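Local coordinates for protein DnaJ homolog subfamily C member 10 (Mus musculus, PDB 3APQ) that acts in the endoplasmic reticulum as a disulfide reductase serving both correct folding and the degradation of misfolded proteins, here seen as its J domain and first thioredoxin domain, at residues A[2-7]-A[67-72]; A[18-23]-A[92-97]; A[29-34]-A[43-48]; A[172-177]-A[194-199]. One frame throughout, in Å; residues are numbered along the deposited sequence.

In the fold
Three of the four contacts involve the J domain; interaction 4 lies in the thioredoxin domain, across the chain's centre from interactions 1 and 3. Interaction 1 is a small, partly buried contact where the tail after helix 58-67 meets the start of the domain; interaction 3 is buried, made of ring and proline packing with no hydrogen bond across it, and the two touch where L7 packs on I48. Interactions 2 and 3 share helix 16-30, yet differ in chemistry, since 18-23 offers charge and amide to an acidic turn at 92-97. Interaction 2 is partly buried, its centre about 8 Å from that of the chain. Interaction 4, buried and apolar, sets a helix on the thioredoxin sheet.

Interaction 1: A[2-7]-A[67-72]; sequences QNFYSL and YGEKGL
F4, in the first turn of helix 4-8, brings the far end of its ring to E69 and L72. With chi1 at -70°, CG lies beside the backbone N and anti to the carbonyl carbon, which sends CE1 and CZ toward the turn. There CE1 comes within 3.5 Å of E69 OE2, which approaches obliquely, with ring and carboxylate planes 30° apart. L72 and F4 come toward each other from opposite directions, and L72 CD1 lies at the ring edge, 3.9 Å from F4 CZ. E69 reaches this far because its chain is extended beyond CG, and its OE1 is held by a salt bridge to R50. Just before and within the helix, N3 and S6 fix its start: S6 N donates to N3 OD1 at 2.9 Å from above the carbonyl plane, and N3 N donates to S6 OG at 3.2 Å. Cutting F4 back to an alanine would probably leave L72 CD1 without its aromatic neighbour and open a gap where the ring also stacks on Y64. N3 and S6 form a capping box, and the type II turn E69-L72, following helix 58-67, lies against the first helix of the J domain.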
loop_
_atom_site.group_PDB
_atom_site.type_symbol
_atom_site.label_atom_id
_atom_site.label_comp_id
_atom_site.label_asym_id
_atom_site.label_seq_id
_atom_site.Cartn_x
_atom_site.Cartn_y
_atom_site.Cartn_z
ATOM N N GLN A 2 -24.662 13.399 -2.661
ATOM C CA GLN A 2 -23.329 12.994 -2.169
ATOM C C GLN A 2 -23.027 11.508 -2.398
ATOM O O GLN A 2 -23.893 10.649 -2.320
ATOM C CB GLN A 2 -23.219 13.384 -0.671
ATOM C CG GLN A 2 -21.835 13.210 -0.042
ATOM C CD GLN A 2 -20.854 14.229 -0.606
ATOM O OE1 GLN A 2 -20.425 15.153 0.099
ATOM N NE2 GLN A 2 -20.521 14.089 -1.894
ATOM N N ASN A 3 -21.781 11.170 -2.691
ATOM C CA ASN A 3 -21.395 9.771 -2.703
ATOM C C ASN A 3 -19.970 9.712 -2.208
ATOM O O ASN A 3 -19.340 10.765 -2.004
ATOM C CB ASN A 3 -21.516 9.185 -4.136
ATOM C CG ASN A 3 -20.673 9.935 -5.160
ATOM O OD1 ASN A 3 -19.447 9.930 -5.102
ATOM N ND2 ASN A 3 -21.348 10.561 -6.125
ATOM N N PHE A 4 -19.430 8.504 -2.016
ATOM C CA PHE A 4 -18.116 8.402 -1.402
ATOM C C PHE A 4 -17.008 9.054 -2.199
ATOM O O PHE A 4 -16.023 9.540 -1.624
ATOM C CB PHE A 4 -17.747 6.928 -1.099
ATOM C CG PHE A 4 -18.541 6.301 0.006
ATOM C CD1 PHE A 4 -19.205 7.084 0.970
ATOM C CD2 PHE A 4 -18.585 4.905 0.112
ATOM C CE1 PHE A 4 -19.921 6.501 1.989
ATOM C CE2 PHE A 4 -19.289 4.302 1.128
ATOM C CZ PHE A 4 -19.975 5.115 2.081
ATOM N N TYR A 5 -17.136 8.967 -3.524
ATOM C CA TYR A 5 -16.179 9.564 -4.446
ATOM C C TYR A 5 -16.145 11.085 -4.327
ATOM O O TYR A 5 -15.091 11.674 -4.121
ATOM C CB TYR A 5 -16.569 9.134 -5.865
ATOM C CG TYR A 5 -16.370 7.653 -6.062
ATOM C CD1 TYR A 5 -15.097 7.126 -6.079
ATOM C CD2 TYR A 5 -17.448 6.801 -6.221
ATOM C CE1 TYR A 5 -14.891 5.745 -6.255
ATOM C CE2 TYR A 5 -17.286 5.427 -6.391
ATOM C CZ TYR A 5 -16.000 4.916 -6.420
ATOM O OH TYR A 5 -15.809 3.575 -6.587
ATOM N N SER A 6 -17.312 11.720 -4.459
ATOM C CA SER A 6 -17.358 13.173 -4.368
ATOM C C SER A 6 -17.010 13.651 -2.960
ATOM O O SER A 6 -16.409 14.719 -2.812
ATOM C CB SER A 6 -18.694 13.704 -4.890
ATOM O OG SER A 6 -19.773 13.250 -4.091
ATOM N N LEU A 7 -17.289 12.838 -1.930
ATOM C CA LEU A 7 -16.861 13.210 -0.582
ATOM C C LEU A 7 -15.338 13.330 -0.507
ATOM O O LEU A 7 -14.773 14.256 0.130
ATOM C CB LEU A 7 -17.395 12.208 0.441
ATOM C CG LEU A 7 -17.301 12.633 1.917
ATOM C CD1 LEU A 7 -18.137 13.902 2.274
ATOM C CD2 LEU A 7 -17.698 11.424 2.823
ATOM N N TYR A 67 -24.386 -1.094 -5.770
ATOM C CA TYR A 67 -25.583 -1.031 -4.949
ATOM C C TYR A 67 -25.684 0.177 -4.015
ATOM O O TYR A 67 -26.600 0.224 -3.185
ATOM C CB TYR A 67 -25.609 -2.264 -4.055
ATOM C CG TYR A 67 -25.652 -3.555 -4.838
ATOM C CD1 TYR A 67 -26.735 -3.818 -5.688
ATOM C CD2 TYR A 67 -24.600 -4.495 -4.751
ATOM C CE1 TYR A 67 -26.792 -4.986 -6.422
ATOM C CE2 TYR A 67 -24.638 -5.678 -5.504
ATOM C CZ TYR A 67 -25.732 -5.909 -6.311
ATOM O OH TYR A 67 -25.828 -7.051 -7.034
ATOM N N GLY A 68 -24.726 1.100 -4.067
ATOM C CA GLY A 68 -24.636 2.111 -3.003
ATOM C C GLY A 68 -24.364 1.479 -1.650
ATOM O O GLY A 68 -23.638 0.490 -1.532
ATOM N N GLU A 69 -24.971 2.039 -0.609
ATOM C CA GLU A 69 -24.574 1.738 0.771
ATOM C C GLU A 69 -25.230 0.478 1.345
ATOM O O GLU A 69 -25.356 0.322 2.558
ATOM C CB GLU A 69 -24.914 2.951 1.665
ATOM C CG GLU A 69 -24.056 4.179 1.345
ATOM C CD GLU A 69 -23.969 5.181 2.489
ATOM O OE1 GLU A 69 -24.509 4.898 3.594
ATOM O OE2 GLU A 69 -23.357 6.255 2.280
ATOM N N LYS A 70 -25.640 -0.425 0.466
ATOM C CA LYS A 70 -26.304 -1.644 0.879
ATOM C C LYS A 70 -25.463 -2.395 1.935
ATOM O O LYS A 70 -24.231 -2.522 1.775
ATOM C CB LYS A 70 -26.531 -2.511 -0.368
ATOM C CG LYS A 70 -27.252 -3.796 -0.050
ATOM C CD LYS A 70 -27.210 -4.704 -1.250
ATOM C CE LYS A 70 -28.209 -5.807 -1.069
ATOM N NZ LYS A 70 -28.122 -6.689 -2.271
ATOM N N GLY A 71 -26.116 -2.833 3.021
ATOM C CA GLY A 71 -25.440 -3.568 4.082
ATOM C C GLY A 71 -24.484 -2.769 4.975
ATOM O O GLY A 71 -23.931 -3.322 5.942
ATOM N N LEU A 72 -24.299 -1.473 4.694
ATOM C CA LEU A 72 -23.468 -0.604 5.558
ATOM C C LEU A 72 -24.280 -0.104 6.747
ATOM O O LEU A 72 -25.497 -0.081 6.683
ATOM C CB LEU A 72 -22.920 0.591 4.759
ATOM C CG LEU A 72 -22.161 0.315 3.457
ATOM C CD1 LEU A 72 -21.487 1.600 2.980
ATOM C CD2 LEU A 72 -21.119 -0.800 3.685
#

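Interaction 2: A[18-23]-A[92-97]; sequences EIRQAF and IYDDDP
R20 and Q21, neighbours on helix 16-30, both reach for the carboxylate of D94. R20 takes it side-on with two nitrogens: NE donates to D94 OD2 at 2.9 Å, and NH2 to D94 OD1, also at 2.9 Å. Guanidinium and carboxylate are nearly coplanar, 29° apart, and both N-H bonds run fairly straight. Q21 NE2 gives a third bond, 2.8 Å to D94 OD2. OD2 thus takes R20 NE on its syn and Q21 NE2 on its anti lone pair; the amide plane stands 85° from the carboxylate. The bend of R20 at chi3 (-68°) turns the NE edge toward the acid. This bidentate salt bridge joins the second helix of the J domain to the loop that leads, through the type I turn Y93-D96, into strand 100-101 of the thioredoxin fold. An asparagine at D94 would probably lose the charge that pairs with R20 and, with an NH2 in place of one oxygen, leave at least one donor without an acceptor. Further out, R20 NH1 forms a salt bridge with E103, while R17 binds the D94 carbonyl. On helix 127-142, R137 meets both D96 and the I92 carbonyl, and the W136 ring meets that of Y93 at an angle.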
loop_
_atom_site.group_PDB
_atom_site.type_symbol
_atom_site.label_atom_id
_atom_site.label_comp_id
_atom_site.label_asym_id
_atom_site.label_seq_id
_atom_site.Cartn_x
_atom_site.Cartn_y
_atom_site.Cartn_z
ATOM N N GLU A 18 -4.888 6.874 -5.731
ATOM C CA GLU A 18 -5.505 8.245 -5.792
ATOM C C GLU A 18 -6.423 8.508 -4.627
ATOM O O GLU A 18 -6.435 9.615 -4.006
ATOM C CB GLU A 18 -6.274 8.436 -7.122
ATOM C CG GLU A 18 -5.330 8.720 -8.251
ATOM C CD GLU A 18 -5.942 8.517 -9.658
ATOM O OE1 GLU A 18 -6.719 7.572 -9.907
ATOM O OE2 GLU A 18 -5.584 9.308 -10.549
ATOM N N ILE A 19 -7.214 7.492 -4.329
ATOM C CA ILE A 19 -8.101 7.519 -3.166
ATOM C C ILE A 19 -7.326 7.747 -1.850
ATOM O O ILE A 19 -7.743 8.592 -1.021
ATOM C CB ILE A 19 -9.008 6.271 -3.103
ATOM C CG1 ILE A 19 -9.928 6.247 -4.348
ATOM C CG2 ILE A 19 -9.759 6.170 -1.732
ATOM C CD1 ILE A 19 -10.524 4.857 -4.706
ATOM N N ARG A 20 -6.215 7.033 -1.625
ATOM C CA ARG A 20 -5.417 7.318 -0.416
ATOM C C ARG A 20 -4.932 8.717 -0.369
ATOM O O ARG A 20 -4.959 9.335 0.702
ATOM C CB ARG A 20 -4.164 6.416 -0.303
ATOM C CG ARG A 20 -4.503 4.961 -0.006
ATOM C CD ARG A 20 -3.220 4.121 0.337
ATOM N NE ARG A 20 -2.351 3.978 -0.845
ATOM C CZ ARG A 20 -2.441 2.980 -1.718
ATOM N NH1 ARG A 20 -3.429 2.063 -1.616
ATOM N NH2 ARG A 20 -1.556 2.897 -2.710
ATOM N N GLN A 21 -4.423 9.208 -1.490
ATOM C CA GLN A 21 -3.863 10.544 -1.516
ATOM C C GLN A 21 -4.943 11.601 -1.202
ATOM O O GLN A 21 -4.674 12.586 -0.447
ATOM C CB GLN A 21 -3.095 10.785 -2.794
ATOM C CG GLN A 21 -1.796 9.847 -2.768
ATOM C CD GLN A 21 -1.012 10.011 -1.410
ATOM O OE1 GLN A 21 -0.562 11.125 -1.109
ATOM N NE2 GLN A 21 -0.928 8.927 -0.568
ATOM N N ALA A 22 -6.158 11.380 -1.698
ATOM C CA ALA A 22 -7.181 12.393 -1.498
ATOM C C ALA A 22 -7.591 12.376 -0.037
ATOM O O ALA A 22 -7.750 13.429 0.562
ATOM C CB ALA A 22 -8.392 12.153 -2.388
ATOM N N PHE A 23 -7.820 11.175 0.475
ATOM C CA PHE A 23 -8.134 10.952 1.910
ATOM C C PHE A 23 -7.038 11.540 2.813
ATOM O O PHE A 23 -7.338 12.256 3.772
ATOM C CB PHE A 23 -8.406 9.447 2.173
ATOM C CG PHE A 23 -8.532 9.081 3.627
ATOM C CD1 PHE A 23 -9.604 9.518 4.389
ATOM C CD2 PHE A 23 -7.530 8.348 4.233
ATOM C CE1 PHE A 23 -9.682 9.195 5.779
ATOM C CE2 PHE A 23 -7.597 7.999 5.605
ATOM C CZ PHE A 23 -8.673 8.436 6.378
ATOM N N ILE A 92 2.734 4.798 2.238
ATOM C CA ILE A 92 4.169 5.058 2.346
ATOM C C ILE A 92 4.848 5.359 1.022
ATOM O O ILE A 92 5.727 6.229 0.942
ATOM C CB ILE A 92 4.908 3.738 2.966
ATOM C CG1 ILE A 92 4.499 3.611 4.431
ATOM C CG2 ILE A 92 6.385 3.824 2.958
ATOM C CD1 ILE A 92 4.384 5.022 5.123
ATOM N N TYR A 93 4.516 4.569 0.017
ATOM C CA TYR A 93 5.272 4.689 -1.241
ATOM C C TYR A 93 4.511 5.358 -2.340
ATOM O O TYR A 93 4.953 5.244 -3.470
ATOM C CB TYR A 93 5.767 3.298 -1.727
ATOM C CG TYR A 93 6.799 2.710 -0.754
ATOM C CD1 TYR A 93 8.035 3.345 -0.520
ATOM C CD2 TYR A 93 6.508 1.533 -0.044
ATOM C CE1 TYR A 93 8.977 2.800 0.375
ATOM C CE2 TYR A 93 7.408 1.022 0.874
ATOM C CZ TYR A 93 8.647 1.658 1.060
ATOM O OH TYR A 93 9.512 1.114 1.959
ATOM N N ASP A 94 3.411 6.036 -2.008
ATOM C CA ASP A 94 2.517 6.679 -3.005
ATOM C C ASP A 94 3.134 7.810 -3.799
ATOM O O ASP A 94 2.632 8.146 -4.873
ATOM C CB ASP A 94 1.236 7.175 -2.358
ATOM C CG ASP A 94 0.284 6.018 -1.996
ATOM O OD1 ASP A 94 0.578 4.837 -2.361
ATOM O OD2 ASP A 94 -0.735 6.291 -1.333
ATOM N N ASP A 95 4.188 8.440 -3.250
ATOM C CA ASP A 95 4.880 9.482 -3.988
ATOM C C ASP A 95 6.184 9.030 -4.636
ATOM O O ASP A 95 6.957 9.896 -5.032
ATOM C CB ASP A 95 5.202 10.683 -3.075
ATOM C CG ASP A 95 3.979 11.320 -2.493
ATOM O OD1 ASP A 95 2.962 11.496 -3.209
ATOM O OD2 ASP A 95 4.026 11.704 -1.309
ATOM N N ASP A 96 6.432 7.706 -4.717
ATOM C CA ASP A 96 7.615 7.111 -5.312
ATOM C C ASP A 96 7.155 6.361 -6.556
ATOM O O ASP A 96 6.680 5.234 -6.462
ATOM C CB ASP A 96 8.294 6.171 -4.303
ATOM C CG ASP A 96 8.492 6.859 -2.980
ATOM O OD1 ASP A 96 9.179 7.905 -3.024
ATOM O OD2 ASP A 96 7.907 6.425 -1.949
ATOM N N PRO A 97 7.273 6.998 -7.741
ATOM C CA PRO A 97 6.686 6.376 -8.919
ATOM C C PRO A 97 7.437 5.093 -9.320
ATOM O O PRO A 97 6.867 4.255 -10.022
ATOM C CB PRO A 97 6.829 7.488 -10.014
ATOM C CG PRO A 97 7.870 8.397 -9.527
ATOM C CD PRO A 97 7.687 8.381 -8.011
#

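Interaction 3: A[29-34]-A[43-48]; sequences KLHPDK and GDFLKI
The contact lies where helix 16-30 of the J domain is followed by H31-P32-D33, the HPD signature of this family, and faces helix 41-55. F45 reaches across from that helix, its CG anti to the backbone N (chi1 -166°), which turns the ring toward the loop. P32 packs on the root and near side of the ring: CD lies 3.9 Å from F45 CD2, and CG the same distance from F45 CB, the two side chains crossing at about a right angle. The imidazole of H31 meets the phenyl obliquely, with CD2 at 4.4 Å from F45 CE2 and the ring planes 43° apart. In J domains the HPD segment is the element needed to stimulate Hsp70, consistent with this protein's interaction with HSPA5. The imidazole is held at both nitrogens: ND1 accepts from D33 N at 3.1 Å, close to the ring plane, while NE2 bonds to the E81 carbonyl. Y80 sets its ring edge-to-face with both H31 and F45.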
loop_
_atom_site.group_PDB
_atom_site.type_symbol
_atom_site.label_atom_id
_atom_site.label_comp_id
_atom_site.label_asym_id
_atom_site.label_seq_id
_atom_site.Cartn_x
_atom_site.Cartn_y
_atom_site.Cartn_z
ATOM N N LYS A 29 -5.338 18.037 7.147
ATOM C CA LYS A 29 -5.905 19.351 7.440
ATOM C C LYS A 29 -6.940 19.253 8.523
ATOM O O LYS A 29 -6.946 20.077 9.431
ATOM C CB LYS A 29 -6.502 20.045 6.192
ATOM C CG LYS A 29 -7.384 21.325 6.514
ATOM C CD LYS A 29 -7.387 22.399 5.381
ATOM C CE LYS A 29 -7.928 23.770 5.886
ATOM N NZ LYS A 29 -9.350 23.704 6.488
ATOM N N LEU A 30 -7.790 18.243 8.447
ATOM C CA LEU A 30 -8.999 18.191 9.270
ATOM C C LEU A 30 -9.030 17.297 10.506
ATOM O O LEU A 30 -10.058 17.238 11.155
ATOM C CB LEU A 30 -10.164 17.680 8.406
ATOM C CG LEU A 30 -10.537 18.493 7.158
ATOM C CD1 LEU A 30 -11.742 17.826 6.472
ATOM C CD2 LEU A 30 -10.792 19.955 7.490
ATOM N N HIS A 31 -7.976 16.532 10.778
ATOM C CA HIS A 31 -8.010 15.568 11.841
ATOM C C HIS A 31 -8.543 16.245 13.131
ATOM O O HIS A 31 -8.051 17.281 13.506
ATOM C CB HIS A 31 -6.578 15.084 12.115
ATOM C CG HIS A 31 -6.503 13.826 12.907
ATOM N ND1 HIS A 31 -6.729 13.785 14.277
ATOM C CD2 HIS A 31 -6.248 12.550 12.518
ATOM C CE1 HIS A 31 -6.604 12.530 14.691
ATOM N NE2 HIS A 31 -6.314 11.764 13.641
ATOM N N PRO A 32 -9.504 15.632 13.827
ATOM C CA PRO A 32 -10.097 16.152 15.096
ATOM C C PRO A 32 -9.060 16.508 16.184
ATOM O O PRO A 32 -9.223 17.504 16.886
ATOM C CB PRO A 32 -10.908 14.978 15.612
ATOM C CG PRO A 32 -11.258 14.200 14.318
ATOM C CD PRO A 32 -10.020 14.295 13.467
ATOM N N ASP A 33 -8.025 15.696 16.331
ATOM C CA ASP A 33 -6.997 15.950 17.353
ATOM C C ASP A 33 -6.277 17.278 17.077
ATOM O O ASP A 33 -5.760 17.931 17.986
ATOM C CB ASP A 33 -5.946 14.835 17.357
ATOM C CG ASP A 33 -6.490 13.501 17.852
ATOM O OD1 ASP A 33 -7.691 13.423 18.129
ATOM O OD2 ASP A 33 -5.703 12.509 17.911
ATOM N N LYS A 34 -6.208 17.649 15.807
ATOM C CA LYS A 34 -5.514 18.883 15.409
ATOM C C LYS A 34 -6.476 20.066 15.340
ATOM O O LYS A 34 -6.062 21.186 15.030
ATOM C CB LYS A 34 -4.873 18.646 14.012
ATOM C CG LYS A 34 -3.677 17.748 14.110
ATOM C CD LYS A 34 -2.550 18.415 14.877
ATOM C CE LYS A 34 -1.290 17.613 14.845
ATOM N NZ LYS A 34 -1.180 16.618 15.963
ATOM N N GLY A 43 -17.158 14.424 13.913
ATOM C CA GLY A 43 -18.246 13.860 13.059
ATOM C C GLY A 43 -17.941 13.879 11.566
ATOM O O GLY A 43 -18.125 12.877 10.841
ATOM N N ASP A 44 -17.442 15.038 11.114
ATOM C CA ASP A 44 -17.009 15.238 9.734
ATOM C C ASP A 44 -15.940 14.178 9.325
ATOM O O ASP A 44 -16.006 13.549 8.246
ATOM C CB ASP A 44 -16.407 16.659 9.549
ATOM C CG ASP A 44 -17.356 17.780 9.966
ATOM O OD1 ASP A 44 -18.585 17.577 9.929
ATOM O OD2 ASP A 44 -16.868 18.886 10.363
ATOM N N PHE A 45 -14.947 13.986 10.185
ATOM C CA PHE A 45 -13.890 13.027 9.859
ATOM C C PHE A 45 -14.379 11.565 9.828
ATOM O O PHE A 45 -13.891 10.726 9.025
ATOM C CB PHE A 45 -12.701 13.185 10.800
ATOM C CG PHE A 45 -11.453 12.471 10.336
ATOM C CD1 PHE A 45 -10.834 12.858 9.147
ATOM C CD2 PHE A 45 -10.920 11.421 11.047
ATOM C CE1 PHE A 45 -9.683 12.201 8.697
ATOM C CE2 PHE A 45 -9.769 10.760 10.611
ATOM C CZ PHE A 45 -9.151 11.152 9.453
ATOM N N LEU A 46 -15.275 11.230 10.751
ATOM C CA LEU A 46 -15.894 9.892 10.767
ATOM C C LEU A 46 -16.488 9.573 9.364
ATOM O O LEU A 46 -16.328 8.461 8.869
ATOM C CB LEU A 46 -16.988 9.814 11.865
ATOM C CG LEU A 46 -16.559 9.709 13.338
ATOM C CD1 LEU A 46 -17.720 9.287 14.184
ATOM C CD2 LEU A 46 -15.456 8.719 13.518
ATOM N N LYS A 47 -17.172 10.548 8.754
ATOM C CA LYS A 47 -17.806 10.340 7.445
ATOM C C LYS A 47 -16.768 10.113 6.358
ATOM O O LYS A 47 -16.965 9.279 5.506
ATOM C CB LYS A 47 -18.646 11.532 7.020
ATOM C CG LYS A 47 -19.884 11.821 7.898
ATOM C CD LYS A 47 -20.523 13.246 7.693
ATOM C CE LYS A 47 -20.861 13.605 6.208
ATOM N NZ LYS A 47 -19.686 14.197 5.407
ATOM N N ILE A 48 -15.691 10.898 6.387
ATOM C CA ILE A 48 -14.608 10.749 5.383
ATOM C C ILE A 48 -13.939 9.396 5.614
ATOM O O ILE A 48 -13.630 8.666 4.672
ATOM C CB ILE A 48 -13.531 11.905 5.504
ATOM C CG1 ILE A 48 -14.041 13.271 5.101
ATOM C CG2 ILE A 48 -12.272 11.593 4.701
ATOM C CD1 ILE A 48 -15.346 13.275 4.338
#

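Interaction 4: A[172-177]-A[194-199]; sequences LFIFRS and VAFAMQ
I174, on strand 171-175, and F196, on helix 190-202, make the main apolar contact. The CG2 methyl of I174 reaches the far end of the phenyl ring, 3.7 Å from F196 CZ and 3.8 Å from CE2, coming in obliquely to the ring. The branched carbon follows it in, with I174 CB 4.0 Å from F196 CE2. The side chains slide past each other in opposite directions, the strand residue pointing at the helix and the ring extending toward the strand. Torsions explain the fit: F196 holds CG anti to its backbone N (chi1 174°), which carries the ring out from the helix, while in I174 chi1 of -164° puts CG1 anti to N, and with chi2 also extended CD1 reaches on to the helix backbone, 4.5 Å from A197 CA.

No hydrogen bond crosses between the two segments. Within the helix M198 N bonds to V194 O at 2.8 Å, and in the sheet I174 pairs through its backbone with V182.

Aromatic contacts continue from F196, whose ring meets Y184 edge-to-face and also touches F118 and H200. In the thioredoxin domain, helix 190-202 thus lies against the sheet: strand 171-175 runs between 117-122 and 182-183, I174 also packs on F118 and V182, and A197 touches F139 of helix 127-142.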
loop_
_atom_site.group_PDB
_atom_site.type_symbol
_atom_site.label_atom_id
_atom_site.label_comp_id
_atom_site.label_asym_id
_atom_site.label_seq_id
_atom_site.Cartn_x
_atom_site.Cartn_y
_atom_site.Cartn_z
ATOM N N LEU A 172 11.373 -9.106 2.525
ATOM C CA LEU A 172 11.619 -8.773 1.124
ATOM C C LEU A 172 11.806 -10.077 0.336
ATOM O O LEU A 172 12.658 -10.908 0.681
ATOM C CB LEU A 172 12.863 -7.880 0.937
ATOM C CG LEU A 172 13.152 -6.646 1.838
ATOM C CD1 LEU A 172 14.250 -5.716 1.344
ATOM C CD2 LEU A 172 11.989 -5.834 2.292
ATOM N N PHE A 173 11.001 -10.251 -0.706
ATOM C CA PHE A 173 11.016 -11.508 -1.467
ATOM C C PHE A 173 11.076 -11.182 -2.926
ATOM O O PHE A 173 10.393 -10.243 -3.401
ATOM C CB PHE A 173 9.730 -12.277 -1.251
ATOM C CG PHE A 173 9.666 -13.050 0.045
ATOM C CD1 PHE A 173 10.204 -14.357 0.119
ATOM C CD2 PHE A 173 9.046 -12.515 1.174
ATOM C CE1 PHE A 173 10.125 -15.121 1.319
ATOM C CE2 PHE A 173 8.954 -13.274 2.374
ATOM C CZ PHE A 173 9.506 -14.566 2.443
ATOM N N ILE A 174 11.833 -11.979 -3.665
ATOM C CA ILE A 174 11.833 -11.816 -5.109
ATOM C C ILE A 174 11.036 -12.964 -5.761
ATOM O O ILE A 174 11.099 -14.134 -5.309
ATOM C CB ILE A 174 13.260 -11.578 -5.596
ATOM C CG1 ILE A 174 13.278 -11.024 -7.004
ATOM C CG2 ILE A 174 14.097 -12.829 -5.476
ATOM C CD1 ILE A 174 14.562 -10.208 -7.320
ATOM N N PHE A 175 10.221 -12.621 -6.764
ATOM C CA PHE A 175 9.257 -13.590 -7.351
ATOM C C PHE A 175 9.408 -13.592 -8.871
ATOM O O PHE A 175 9.621 -12.544 -9.509
ATOM C CB PHE A 175 7.791 -13.154 -7.086
ATOM C CG PHE A 175 7.386 -13.108 -5.646
ATOM C CD1 PHE A 175 6.829 -14.239 -5.031
ATOM C CD2 PHE A 175 7.531 -11.921 -4.903
ATOM C CE1 PHE A 175 6.408 -14.223 -3.667
ATOM C CE2 PHE A 175 7.134 -11.884 -3.543
ATOM C CZ PHE A 175 6.588 -13.064 -2.916
ATOM N N ARG A 176 9.246 -14.764 -9.476
ATOM C CA ARG A 176 8.983 -14.810 -10.912
ATOM C C ARG A 176 8.154 -16.067 -11.212
ATOM O O ARG A 176 8.534 -17.167 -10.791
ATOM C CB ARG A 176 10.271 -14.803 -11.736
ATOM C CG ARG A 176 10.029 -14.501 -13.234
ATOM C CD ARG A 176 10.987 -15.227 -14.147
ATOM N NE ARG A 176 12.237 -15.578 -13.472
ATOM C CZ ARG A 176 13.363 -14.864 -13.521
ATOM N NH1 ARG A 176 13.423 -13.719 -14.216
ATOM N NH2 ARG A 176 14.441 -15.295 -12.857
ATOM N N SER A 177 7.032 -15.891 -11.915
ATOM C CA SER A 177 6.223 -17.026 -12.354
ATOM C C SER A 177 7.080 -18.245 -12.703
ATOM O O SER A 177 8.077 -18.137 -13.423
ATOM C CB SER A 177 5.390 -16.655 -13.582
ATOM O OG SER A 177 4.529 -17.731 -13.894
ATOM N N VAL A 194 20.805 -3.812 -4.496
ATOM C CA VAL A 194 21.161 -3.758 -5.932
ATOM C C VAL A 194 21.861 -5.048 -6.378
ATOM O O VAL A 194 21.429 -5.654 -7.350
ATOM C CB VAL A 194 22.013 -2.571 -6.274
ATOM C CG1 VAL A 194 22.522 -2.682 -7.726
ATOM C CG2 VAL A 194 21.206 -1.236 -6.090
ATOM N N ALA A 195 22.866 -5.498 -5.603
ATOM C CA ALA A 195 23.649 -6.720 -5.922
ATOM C C ALA A 195 22.757 -7.955 -5.892
ATOM O O ALA A 195 22.887 -8.871 -6.707
ATOM C CB ALA A 195 24.784 -6.883 -4.954
ATOM N N PHE A 196 21.813 -7.965 -4.974
ATOM C CA PHE A 196 20.872 -9.073 -4.921
ATOM C C PHE A 196 19.908 -9.053 -6.105
ATOM O O PHE A 196 19.686 -10.097 -6.712
ATOM C CB PHE A 196 20.105 -9.065 -3.602
ATOM C CG PHE A 196 19.014 -10.092 -3.502
ATOM C CD1 PHE A 196 19.286 -11.396 -3.089
ATOM C CD2 PHE A 196 17.700 -9.725 -3.721
ATOM C CE1 PHE A 196 18.251 -12.344 -2.953
ATOM C CE2 PHE A 196 16.638 -10.657 -3.582
ATOM C CZ PHE A 196 16.897 -11.953 -3.192
ATOM N N ALA A 197 19.296 -7.900 -6.374
ATOM C CA ALA A 197 18.339 -7.790 -7.452
ATOM C C ALA A 197 19.014 -8.118 -8.779
ATOM O O ALA A 197 18.456 -8.859 -9.610
ATOM C CB ALA A 197 17.736 -6.415 -7.506
ATOM N N MET A 198 20.235 -7.627 -8.939
ATOM C CA MET A 198 20.946 -7.789 -10.199
ATOM C C MET A 198 21.387 -9.224 -10.445
ATOM O O MET A 198 21.428 -9.653 -11.600
ATOM C CB MET A 198 22.156 -6.868 -10.254
ATOM C CG MET A 198 21.803 -5.417 -10.444
ATOM S SD MET A 198 20.804 -5.091 -11.894
ATOM C CE MET A 198 22.063 -5.470 -13.145
ATOM N N GLN A 199 21.736 -9.994 -9.415
ATOM C CA GLN A 199 21.945 -11.414 -9.726
ATOM C C GLN A 199 20.683 -12.080 -10.269
ATOM O O GLN A 199 20.754 -12.911 -11.141
ATOM C CB GLN A 199 22.604 -12.221 -8.590
ATOM C CG GLN A 199 21.727 -12.543 -7.458
ATOM C CD GLN A 199 22.527 -13.069 -6.273
ATOM O OE1 GLN A 199 22.477 -14.251 -5.974
ATOM N NE2 GLN A 199 23.282 -12.184 -5.606
#